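Hypothetical oxidoreductase ycnD (Bacillus subtilis, PDB 1ZCH) is a dimeric FMN-containing oxidoreductase that uses NADH or NADPH to reduce flavin, nitroaromatic compounds, quinones, chromates and azo dyes. Local coordinates at residues Ser170-Pro174 and Tyr207-Arg211. Residues are numbered along the deposited sequence; the frame is centred on the assembly and turned at random.
With FMN (flavin mononucleotide), chain D.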
loop_
_atom_site.group_PDB
_atom_site.type_symbol
_atom_site.label_atom_id
_atom_site.label_comp_id
_atom_site.label_asym_id
_atom_site.label_seq_id
_atom_site.Cartn_x
_atom_site.Cartn_y
_atom_site.Cartn_z
ATOM N N SER A 170 -15.109 -18.654 5.720
ATOM C CA SER A 170 -14.859 -18.049 7.027
ATOM C C SER A 170 -15.884 -16.993 7.446
ATOM O O SER A 170 -17.077 -17.121 7.171
ATOM C CB SER A 170 -13.447 -17.440 7.025
ATOM O OG SER A 170 -13.052 -16.994 8.311
ATOM N N ALA A 171 -15.409 -15.951 8.125
ATOM C CA ALA A 171 -16.273 -14.873 8.587
ATOM C C ALA A 171 -15.474 -13.589 8.799
ATOM O O ALA A 171 -14.253 -13.621 8.949
ATOM C CB ALA A 171 -16.956 -15.274 9.885
ATOM N N LYS A 172 -16.177 -12.463 8.817
ATOM C CA LYS A 172 -15.545 -11.166 9.010
ATOM C C LYS A 172 -15.037 -10.977 10.440
ATOM O O LYS A 172 -15.692 -11.364 11.410
ATOM C CB LYS A 172 -16.528 -10.052 8.644
ATOM C CG LYS A 172 -16.894 -10.030 7.164
ATOM C CD LYS A 172 -17.961 -8.992 6.849
ATOM C CE LYS A 172 -17.489 -7.584 7.158
ATOM N NZ LYS A 172 -18.524 -6.570 6.803
ATOM N N LYS A 173 -13.857 -10.380 10.553
ATOM C CA LYS A 173 -13.218 -10.130 11.838
ATOM C C LYS A 173 -13.430 -8.668 12.230
ATOM O O LYS A 173 -13.166 -7.764 11.439
ATOM C CB LYS A 173 -11.725 -10.435 11.720
ATOM C CG LYS A 173 -10.932 -10.272 13.001
ATOM C CD LYS A 173 -9.443 -10.468 12.741
ATOM C CE LYS A 173 -9.163 -11.820 12.107
ATOM N NZ LYS A 173 -7.706 -12.070 11.943
ATOM N N PRO A 174 -13.904 -8.418 13.465
ATOM C CA PRO A 174 -14.154 -7.059 13.955
ATOM C C PRO A 174 -12.959 -6.123 13.791
ATOM O O PRO A 174 -11.810 -6.531 13.966
ATOM C CB PRO A 174 -14.496 -7.277 15.431
ATOM C CG PRO A 174 -15.094 -8.645 15.445
ATOM C CD PRO A 174 -14.170 -9.409 14.523
ATOM N N TYR A 207 -15.716 -12.056 20.398
ATOM C CA TYR A 207 -15.722 -12.581 19.038
ATOM C C TYR A 207 -14.919 -13.876 18.937
ATOM O O TYR A 207 -15.381 -14.860 18.359
ATOM C CB TYR A 207 -15.134 -11.548 18.075
ATOM C CG TYR A 207 -14.879 -12.091 16.688
ATOM C CD1 TYR A 207 -15.929 -12.297 15.793
ATOM C CD2 TYR A 207 -13.587 -12.424 16.277
ATOM C CE1 TYR A 207 -15.701 -12.823 14.523
ATOM C CE2 TYR A 207 -13.348 -12.952 15.009
ATOM C CZ TYR A 207 -14.409 -13.148 14.138
ATOM O OH TYR A 207 -14.181 -13.667 12.885
ATOM N N MET A 208 -13.711 -13.867 19.491
ATOM C CA MET A 208 -12.846 -15.040 19.457
ATOM C C MET A 208 -13.463 -16.211 20.209
ATOM O O MET A 208 -13.387 -17.356 19.764
ATOM C CB MET A 208 -11.481 -14.711 20.063
ATOM C CG MET A 208 -10.647 -13.761 19.228
ATOM S SD MET A 208 -10.324 -14.422 17.582
ATOM C CE MET A 208 -8.958 -15.551 17.925
ATOM N N ASN A 209 -14.073 -15.914 21.351
ATOM C CA ASN A 209 -14.696 -16.941 22.174
ATOM C C ASN A 209 -15.731 -17.732 21.379
ATOM O O ASN A 209 -15.605 -18.946 21.214
ATOM C CB ASN A 209 -15.356 -16.297 23.397
ATOM C CG ASN A 209 -15.895 -17.321 24.378
ATOM O OD1 ASN A 209 -16.481 -16.966 25.402
ATOM N ND2 ASN A 209 -15.700 -18.599 24.072
ATOM N N LYS A 210 -16.749 -17.037 20.882
ATOM C CA LYS A 210 -17.807 -17.676 20.109
ATOM C C LYS A 210 -17.301 -18.235 18.784
ATOM O O LYS A 210 -17.881 -19.172 18.237
ATOM C CB LYS A 210 -18.936 -16.680 19.844
ATOM C CG LYS A 210 -19.613 -16.174 21.105
ATOM C CD LYS A 210 -20.779 -15.260 20.776
ATOM C CE LYS A 210 -21.453 -14.757 22.041
ATOM N NZ LYS A 210 -22.611 -13.868 21.737
ATOM N N ARG A 211 -16.219 -17.659 18.274
ATOM C CA ARG A 211 -15.640 -18.098 17.010
ATOM C C ARG A 211 -14.865 -19.403 17.170
ATOM O O ARG A 211 -14.913 -20.275 16.301
ATOM C CB ARG A 211 -14.712 -17.010 16.456
ATOM C CG ARG A 211 -14.074 -17.342 15.116
ATOM C CD ARG A 211 -15.118 -17.480 14.021
ATOM N NE ARG A 211 -14.516 -17.826 12.736
ATOM C CZ ARG A 211 -15.208 -18.094 11.633
ATOM N NH1 ARG A 211 -16.534 -18.056 11.654
ATOM N NH2 ARG A 211 -14.575 -18.405 10.511
HETATM N N1 FMN D . -2.074 -13.912 7.164
HETATM C C2 FMN D . -1.417 -15.083 7.264
HETATM O O2 FMN D . -1.979 -16.115 7.515
HETATM N N3 FMN D . 0.006 -15.170 7.069
HETATM C C4 FMN D . 0.777 -14.043 6.758
HETATM O O4 FMN D . 1.980 -14.164 6.606
HETATM C C4A FMN D . 0.070 -12.763 6.631
HETATM N N5 FMN D . 0.768 -11.619 6.337
HETATM C C5A FMN D . 0.049 -10.474 6.048
HETATM C C6 FMN D . 0.780 -9.341 5.551
HETATM C C7 FMN D . 0.134 -8.164 5.184
HETATM C C7M FMN D . 0.941 -7.020 4.604
HETATM C C8 FMN D . -1.328 -8.046 5.340
HETATM C C8M FMN D . -2.084 -6.812 4.916
HETATM C C9 FMN D . -2.069 -9.141 5.865
HETATM C C9A FMN D . -1.400 -10.363 6.210
HETATM N N10 FMN D . -2.094 -11.580 6.665
HETATM C C10 FMN D . -1.406 -12.755 6.838
HETATM C "C1'" FMN D . -3.576 -11.530 6.890
HETATM C "C2'" FMN D . -3.957 -10.818 8.233
HETATM O "O2'" FMN D . -3.737 -11.740 9.309
HETATM C "C3'" FMN D . -5.433 -10.401 8.131
HETATM O "O3'" FMN D . -5.559 -9.446 7.059
HETATM C "C4'" FMN D . -5.929 -9.742 9.441
HETATM O "O4'" FMN D . -5.902 -10.669 10.531
HETATM C "C5'" FMN D . -7.335 -9.211 9.199
HETATM O "O5'" FMN D . -8.325 -10.409 9.000
HETATM P P FMN D . -9.098 -10.451 7.673
HETATM O O1P FMN D . -10.149 -9.449 7.685
HETATM O O2P FMN D . -9.692 -11.767 7.539
HETATM O O3P FMN D . -8.206 -10.199 6.547
#
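A proline lies almost squarely on a tyrosine ring: CD of Pro-174 sits 3.4 Å from the centroid of the Tyr-207 ring and only 6° off its normal, a CH-pi contact over the ring face. The carbons beside a proline nitrogen are slightly polarised, which suits this packing against pi electrons; the closest atoms of the pair, Pro-174 CD and Tyr-207 CG, are 3.5 Å apart. With chi1 near 170° (t), Tyr-207 reaches from its helix along the extended loop, so that its OH comes to 3.1 Å from the carbonyl O of Lys-172, while CE2 lies 4.1 Å from CG of Lys-173. One helical turn later, where Arg-211 N donates to Tyr-207 O (2.9 Å), the Arg-211 side chain runs to the other end of the loop segment. Its guanidinium presents a face to the Ala-171 methyl, with CB 3.3 Å from NH1; NH2 is 3.0 Å from Ser-170 OG, but the angle is too poor for a hydrogen bond.

Lys-173, part of the FMN pocket of this frp-type nitroreductase-family enzyme, leads away from the helix. Its NZ donates to O4' of FMN (2.7 Å) and weakly to O5' (3.4 Å), so the loop holds the cofactor's ribityl-phosphate tail, not its isoalloxazine, while packing on the helix. Lys-172 NZ donates a hydrogen bond to Thr-9 O. Pro-174 O accepts one from Tyr-200, earlier on the same helix. At the protein surface, the contact joins the loop between strand 155-164 and helix 178-181 to the C-terminal end of helix 190-212.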